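Local atomic coordinates of RabGAP/TBC protein (Chlamydomonas reinhardtii, PDB entry 4P17), a protein that probably acts as a flagellar GTPase-activating protein that stimulates GTP hydrolysis by Rab GTPases through its TBC domain. Residues 88-91 with 92-96; 122-125 with 126-129; 204-207 with 208-211. All blocks are in the same frame, centred on the assembly; numbering follows the deposited sequence.

The three contacts are local ones that follow one another along the chain within the all-helical TBC domain, each at a point where a helix begins or ends. Interaction 1 leads into helix 94-102 and interaction 2 into helix 128-144, and their centres lie about 27 Å apart. Helix 128-144 ties them together: interaction 2 caps its N-terminal end, while Tyr94 of interaction 1 bonds to His144 at its last turn. Interaction 3 closes helix 201-210 before helix 212-221, on the opposite side of the chain's centre, about 44 Å from interaction 1 and about 40 Å from interaction 2 (centre to centre). None touches another; each shapes the start or end of a different helix.

Interaction 1: 88-91 with 92-96; sequences AGHA and ANYYS
His90 meets Tyr94 in a tilted edge-to-face pair: CD2 of His90 sits 3.6 Å above the plane of the Tyr94 ring, over its centre, and the two ring planes stand at 50°. The close packing extends back to the base of both side chains, where His90 CB is 3.9 Å from Tyr94 CG. The polar atoms of both rings are tied down: His90 ND1 bonds to Lys86 O and Tyr94 OH to His144 ND1, which fixes the far end of the tyrosine. The chain after His90 makes a type I beta turn, Ala91 to Tyr94, closed by Tyr94 N to Ala91 O at 3.1 Å; it delivers the backbone into helix 94-102. With CG anti to the backbone N (chi1 -176°), Tyr94 directs its ring back against His90. A serine in its place would probably leave the His90 edge without the tyrosine face it rests on and His144 ND1 without its phenolic partner. The outer side of the turn is looser and exposed. There Asn93 OD1 approaches Ala91 CB at 3.5 Å, a mere van der Waals touch, and although Asn93 holds the N-cap position its side chain makes no capping bond. Its carbonyl is taken instead, by Ser96 OG, 2.7 Å from Asn93 O.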
loop_
_atom_site.group_PDB
_atom_site.type_symbol
_atom_site.label_atom_id
_atom_site.label_comp_id
_atom_site.label_asym_id
_atom_site.label_seq_id
_atom_site.Cartn_x
_atom_site.Cartn_y
_atom_site.Cartn_z
ATOM N N ALA A 88 18.789 -2.499 -12.585
ATOM C CA ALA A 88 19.749 -2.396 -13.680
ATOM C C ALA A 88 21.152 -2.066 -13.177
ATOM O O ALA A 88 22.126 -2.252 -13.908
ATOM C CB ALA A 88 19.288 -1.356 -14.680
ATOM N N GLY A 89 21.242 -1.583 -11.937
ATOM C CA GLY A 89 22.505 -1.245 -11.316
ATOM C C GLY A 89 23.127 -2.403 -10.561
ATOM O O GLY A 89 24.152 -2.243 -9.908
ATOM N N HIS A 90 22.483 -3.567 -10.637
ATOM C CA HIS A 90 23.039 -4.792 -10.099
ATOM C C HIS A 90 23.199 -5.812 -11.222
ATOM O O HIS A 90 22.683 -5.621 -12.335
ATOM C CB HIS A 90 22.140 -5.334 -8.970
ATOM C CG HIS A 90 22.110 -4.452 -7.762
ATOM N ND1 HIS A 90 21.413 -3.261 -7.725
ATOM C CD2 HIS A 90 22.713 -4.582 -6.555
ATOM C CE1 HIS A 90 21.580 -2.702 -6.537
ATOM N NE2 HIS A 90 22.362 -3.480 -5.810
ATOM N N ALA A 91 23.936 -6.882 -10.943
ATOM C CA ALA A 91 24.128 -7.950 -11.919
ATOM C C ALA A 91 22.819 -8.711 -12.096
ATOM O O ALA A 91 21.976 -8.706 -11.199
ATOM C CB ALA A 91 25.249 -8.888 -11.479
ATOM N N ALA A 92 22.648 -9.372 -13.237
ATOM C CA ALA A 92 21.358 -10.006 -13.567
ATOM C C ALA A 92 21.024 -11.178 -12.651
ATOM O O ALA A 92 19.858 -11.553 -12.507
ATOM C CB ALA A 92 21.346 -10.459 -15.010
ATOM N N ASN A 93 22.048 -11.757 -12.030
ATOM C CA ASN A 93 21.852 -12.925 -11.172
ATOM C C ASN A 93 21.757 -12.521 -9.707
ATOM O O ASN A 93 21.784 -13.375 -8.830
ATOM C CB ASN A 93 22.993 -13.936 -11.350
ATOM C CG ASN A 93 24.322 -13.392 -10.902
ATOM O OD1 ASN A 93 24.485 -12.180 -10.739
ATOM N ND2 ASN A 93 25.297 -14.286 -10.698
ATOM N N TYR A 94 21.648 -11.217 -9.452
ATOM C CA TYR A 94 21.747 -10.700 -8.089
ATOM C C TYR A 94 20.622 -11.200 -7.197
ATOM O O TYR A 94 20.877 -11.671 -6.094
ATOM C CB TYR A 94 21.774 -9.161 -8.090
ATOM C CG TYR A 94 21.976 -8.548 -6.722
ATOM C CD1 TYR A 94 23.245 -8.389 -6.180
ATOM C CD2 TYR A 94 20.881 -8.123 -5.970
ATOM C CE1 TYR A 94 23.424 -7.826 -4.927
ATOM C CE2 TYR A 94 21.039 -7.564 -4.731
ATOM C CZ TYR A 94 22.315 -7.411 -4.211
ATOM O OH TYR A 94 22.453 -6.836 -2.994
ATOM N N TYR A 95 19.380 -11.108 -7.656
ATOM C CA TYR A 95 18.271 -11.556 -6.834
ATOM C C TYR A 95 18.462 -13.039 -6.471
ATOM O O TYR A 95 18.347 -13.423 -5.312
ATOM C CB TYR A 95 16.915 -11.313 -7.545
ATOM C CG TYR A 95 15.771 -11.965 -6.817
ATOM C CD1 TYR A 95 15.395 -11.541 -5.542
ATOM C CD2 TYR A 95 15.085 -13.048 -7.385
ATOM C CE1 TYR A 95 14.351 -12.181 -4.850
ATOM C CE2 TYR A 95 14.049 -13.684 -6.698
ATOM C CZ TYR A 95 13.686 -13.237 -5.440
ATOM O OH TYR A 95 12.668 -13.856 -4.772
ATOM N N SER A 96 18.799 -13.867 -7.451
ATOM C CA SER A 96 18.957 -15.299 -7.202
ATOM C C SER A 96 20.066 -15.573 -6.177
ATOM O O SER A 96 19.954 -16.509 -5.379
ATOM C CB SER A 96 19.243 -16.034 -8.512
ATOM O OG SER A 96 20.561 -15.788 -8.954
#

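Interaction 2: 122-125 with 126-129; sequences HPWL and SSPD
The hydroxyl of Ser127 lies over one face of the Trp124 indole, with OG 3.7 Å from Trp124 CD1. That hydroxyl is held there by its bond to the tryptophan's own backbone: Ser127 OG donates to Trp124 O at 2.6 Å, in the carbonyl plane and on a lone pair, whereas Ser127 N reaches the same oxygen from 72° above that plane. Ser127 has a chi1 of 78°, which sets OG between the backbone N and the carbonyl carbon and folds the hydroxyl back over the turn. Asp129 crosses the indole at about a right angle. A water mediates between them, lying in the ring plane at the indole edge, where it accepts weakly from Trp124 NE1, and donating to Asp129 OD2 at 2.7 Å. Arg167 adds a cation-pi contact to the indole.

His122 is oriented differently, clasped between Leu125 CD1 on one face and Pro123 CD on the other. In its plane ND1 accepts from Leu125 N at 3.0 Å, nearly straight at 169°, while NE2 bonds Tyr16 O; this is consistent with a proton on NE2. The His122 carbonyl is gripped from opposite faces by Ser126 OG, at a short 2.5 Å, and Ser126 N; a second water joins Ser126 OG to Pro123 O. Ser127 OG also binds Gly130 N, three residues on. A type I beta turn, Trp124 to Ser127, thus runs straight into a serine N-cap that starts helix 128-144.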
loop_
_atom_site.group_PDB
_atom_site.type_symbol
_atom_site.label_atom_id
_atom_site.label_comp_id
_atom_site.label_asym_id
_atom_site.label_seq_id
_atom_site.Cartn_x
_atom_site.Cartn_y
_atom_site.Cartn_z
ATOM N N HIS A 122 -6.620 -15.797 0.647
ATOM C CA HIS A 122 -6.255 -15.611 -0.754
ATOM C C HIS A 122 -5.888 -16.960 -1.350
ATOM O O HIS A 122 -5.028 -17.639 -0.820
ATOM C CB HIS A 122 -5.087 -14.617 -0.927
ATOM C CG HIS A 122 -4.859 -14.228 -2.354
ATOM N ND1 HIS A 122 -4.023 -14.932 -3.194
ATOM C CD2 HIS A 122 -5.436 -13.264 -3.113
ATOM C CE1 HIS A 122 -4.051 -14.383 -4.397
ATOM N NE2 HIS A 122 -4.911 -13.377 -4.378
ATOM N N PRO A 123 -6.516 -17.347 -2.471
ATOM C CA PRO A 123 -6.261 -18.692 -3.001
ATOM C C PRO A 123 -4.819 -19.024 -3.384
ATOM O O PRO A 123 -4.436 -20.186 -3.260
ATOM C CB PRO A 123 -7.147 -18.734 -4.233
ATOM C CG PRO A 123 -8.273 -17.845 -3.896
ATOM C CD PRO A 123 -7.655 -16.708 -3.164
ATOM N N TRP A 124 -4.041 -18.061 -3.861
ATOM C CA TRP A 124 -2.649 -18.345 -4.239
ATOM C C TRP A 124 -1.660 -17.995 -3.111
ATOM O O TRP A 124 -0.706 -18.725 -2.863
ATOM C CB TRP A 124 -2.270 -17.597 -5.525
ATOM C CG TRP A 124 -0.870 -17.934 -5.923
ATOM C CD1 TRP A 124 -0.441 -19.094 -6.506
ATOM C CD2 TRP A 124 0.280 -17.127 -5.727
ATOM N NE1 TRP A 124 0.917 -19.053 -6.679
ATOM C CE2 TRP A 124 1.386 -17.857 -6.198
ATOM C CE3 TRP A 124 0.492 -15.857 -5.179
ATOM C CZ2 TRP A 124 2.676 -17.350 -6.148
ATOM C CZ3 TRP A 124 1.767 -15.360 -5.144
ATOM C CH2 TRP A 124 2.845 -16.102 -5.632
ATOM N N LEU A 125 -1.874 -16.889 -2.408
ATOM C CA LEU A 125 -0.941 -16.533 -1.353
ATOM C C LEU A 125 -1.004 -17.553 -0.201
ATOM O O LEU A 125 -0.001 -17.724 0.488
ATOM C CB LEU A 125 -1.177 -15.131 -0.813
ATOM C CG LEU A 125 -0.755 -13.970 -1.728
ATOM C CD1 LEU A 125 -1.315 -12.666 -1.222
ATOM C CD2 LEU A 125 0.799 -13.861 -1.915
ATOM N N SER A 126 -2.140 -18.243 -0.036
ATOM C CA SER A 126 -2.293 -19.236 1.035
ATOM C C SER A 126 -1.929 -20.633 0.509
ATOM O O SER A 126 -1.927 -21.618 1.253
ATOM C CB SER A 126 -3.733 -19.207 1.601
ATOM O OG SER A 126 -4.673 -19.656 0.638
ATOM N N SER A 127 -1.560 -20.716 -0.769
ATOM C CA SER A 127 -1.042 -21.972 -1.317
ATOM C C SER A 127 0.445 -22.193 -0.967
ATOM O O SER A 127 1.183 -21.252 -0.685
ATOM C CB SER A 127 -1.232 -22.007 -2.836
ATOM O OG SER A 127 -0.274 -21.224 -3.519
ATOM N N PRO A 128 0.901 -23.458 -1.002
ATOM C CA PRO A 128 2.328 -23.675 -0.739
ATOM C C PRO A 128 3.273 -22.846 -1.628
ATOM O O PRO A 128 4.241 -22.310 -1.126
ATOM C CB PRO A 128 2.500 -25.183 -0.988
ATOM C CG PRO A 128 1.137 -25.776 -0.583
ATOM C CD PRO A 128 0.142 -24.723 -1.122
ATOM N N ASP A 129 3.010 -22.753 -2.930
ATOM C CA ASP A 129 3.830 -21.956 -3.837
ATOM C C ASP A 129 3.802 -20.483 -3.470
ATOM O O ASP A 129 4.812 -19.801 -3.591
ATOM C CB ASP A 129 3.360 -22.092 -5.291
ATOM C CG ASP A 129 3.914 -23.332 -5.997
ATOM O OD1 ASP A 129 4.641 -24.124 -5.361
ATOM O OD2 ASP A 129 3.578 -23.513 -7.197
HETATM O O HOH W 1 -4.788 -21.980 -0.854
HETATM O O HOH W 2 2.203 -21.623 -8.577
#

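Interaction 3: 204-207 with 208-211; sequences DELI and GTKL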
loop_
_atom_site.group_PDB
_atom_site.type_symbol
_atom_site.label_atom_id
_atom_site.label_comp_id
_atom_site.label_asym_id
_atom_site.label_seq_id
_atom_site.Cartn_x
_atom_site.Cartn_y
_atom_site.Cartn_z
ATOM N N ASP A 204 -1.910 14.164 13.171
ATOM C CA ASP A 204 -2.565 14.796 14.320
ATOM C C ASP A 204 -2.768 16.295 14.035
ATOM O O ASP A 204 -3.790 16.871 14.386
ATOM C CB ASP A 204 -1.741 14.593 15.596
ATOM C CG ASP A 204 -2.532 14.874 16.875
ATOM O OD1 ASP A 204 -3.750 14.568 16.957
ATOM O OD2 ASP A 204 -1.915 15.404 17.816
ATOM N N GLU A 205 -1.803 16.925 13.375
ATOM C CA GLU A 205 -1.948 18.330 13.022
ATOM C C GLU A 205 -3.089 18.466 12.057
ATOM O O GLU A 205 -3.969 19.324 12.237
ATOM C CB GLU A 205 -0.679 18.913 12.390
ATOM C CG GLU A 205 -0.812 20.390 12.012
ATOM C CD GLU A 205 -0.932 21.297 13.231
ATOM O OE1 GLU A 205 -0.418 20.928 14.304
ATOM O OE2 GLU A 205 -1.558 22.372 13.113
ATOM N N LEU A 206 -3.080 17.626 11.018
ATOM C CA LEU A 206 -4.134 17.721 10.023
ATOM C C LEU A 206 -5.511 17.503 10.625
ATOM O O LEU A 206 -6.459 18.134 10.198
ATOM C CB LEU A 206 -3.901 16.720 8.895
ATOM C CG LEU A 206 -2.751 17.130 7.979
ATOM C CD1 LEU A 206 -2.281 15.910 7.138
ATOM C CD2 LEU A 206 -3.192 18.275 7.102
ATOM N N ILE A 207 -5.615 16.601 11.592
ATOM C CA ILE A 207 -6.902 16.357 12.255
ATOM C C ILE A 207 -7.338 17.649 12.931
ATOM O O ILE A 207 -8.491 18.078 12.800
ATOM C CB ILE A 207 -6.792 15.189 13.287
ATOM C CG1 ILE A 207 -6.649 13.851 12.557
ATOM C CG2 ILE A 207 -8.037 15.107 14.218
ATOM C CD1 ILE A 207 -6.175 12.737 13.464
ATOM N N GLY A 208 -6.409 18.289 13.646
ATOM C CA GLY A 208 -6.755 19.490 14.385
ATOM C C GLY A 208 -7.142 20.651 13.474
ATOM O O GLY A 208 -8.027 21.459 13.797
ATOM N N THR A 209 -6.487 20.735 12.328
ATOM C CA THR A 209 -6.737 21.811 11.367
ATOM C C THR A 209 -7.974 21.579 10.500
ATOM O O THR A 209 -8.823 22.463 10.358
ATOM C CB THR A 209 -5.521 22.006 10.443
ATOM O OG1 THR A 209 -5.268 20.806 9.704
ATOM C CG2 THR A 209 -4.349 22.312 11.249
ATOM N N LYS A 210 -8.080 20.374 9.954
ATOM C CA LYS A 210 -9.108 20.017 8.982
ATOM C C LYS A 210 -10.356 19.394 9.587
ATOM O O LYS A 210 -11.436 19.482 8.992
ATOM C CB LYS A 210 -8.536 19.044 7.947
ATOM C CG LYS A 210 -7.331 19.570 7.200
ATOM C CD LYS A 210 -7.399 19.230 5.728
ATOM C CE LYS A 210 -6.093 19.495 5.010
ATOM N NZ LYS A 210 -6.079 18.815 3.686
ATOM N N LEU A 211 -10.212 18.792 10.763
ATOM C CA LEU A 211 -11.271 18.009 11.365
ATOM C C LEU A 211 -11.370 18.371 12.845
ATOM O O LEU A 211 -11.276 17.517 13.711
ATOM C CB LEU A 211 -11.005 16.514 11.150
ATOM C CG LEU A 211 -10.929 16.028 9.692
ATOM C CD1 LEU A 211 -10.484 14.568 9.629
ATOM C CD2 LEU A 211 -12.256 16.211 8.952
#
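Leu206 O accepts a hydrogen bond from Lys210 N at 2.8 Å with an N-H...O angle of 160°, and the hydroxyl of Thr209 also comes within bonding distance of this oxygen. The first is an i to i+4 bond in the last turn of helix 201-210, part of the TBC domain. The preceding rung, from Thr209 N to Glu205 O at 2.9 Å, is of the same i to i+4 kind, with the donor nearly in line with the C=O bond. Thr209 has a chi1 of 61°, which places OG1 between its backbone N and carbonyl carbon and within reach of the carbonyls three and four residues back: OG1 lies 3.0 Å from Leu206 O and 3.2 Å from Glu205 O, and its single proton could serve either. The methyl turns toward the Glu205 side chain, with CG2 3.4 Å from OE2, the two side chains crossing at about a right angle. Leu206 and Lys210 instead run side by side and point the same way; Leu206 CD2 meets the aliphatic Lys210 CE at 3.8 Å, and both side chains rest on Leu266 of helix 259-271. Ile207 faces Leu269 of that helix and Phe218 of helix 212-221, and Asp204 OD1 bonds Gln215 NE2, so the helix is joined to its successor as well. Leu211 is the first residue to leave helical backbone angles and stands just before helix 212-221; its CB makes a loose apolar contact with Ile207, 4.5 Å from CG2 of that isoleucine.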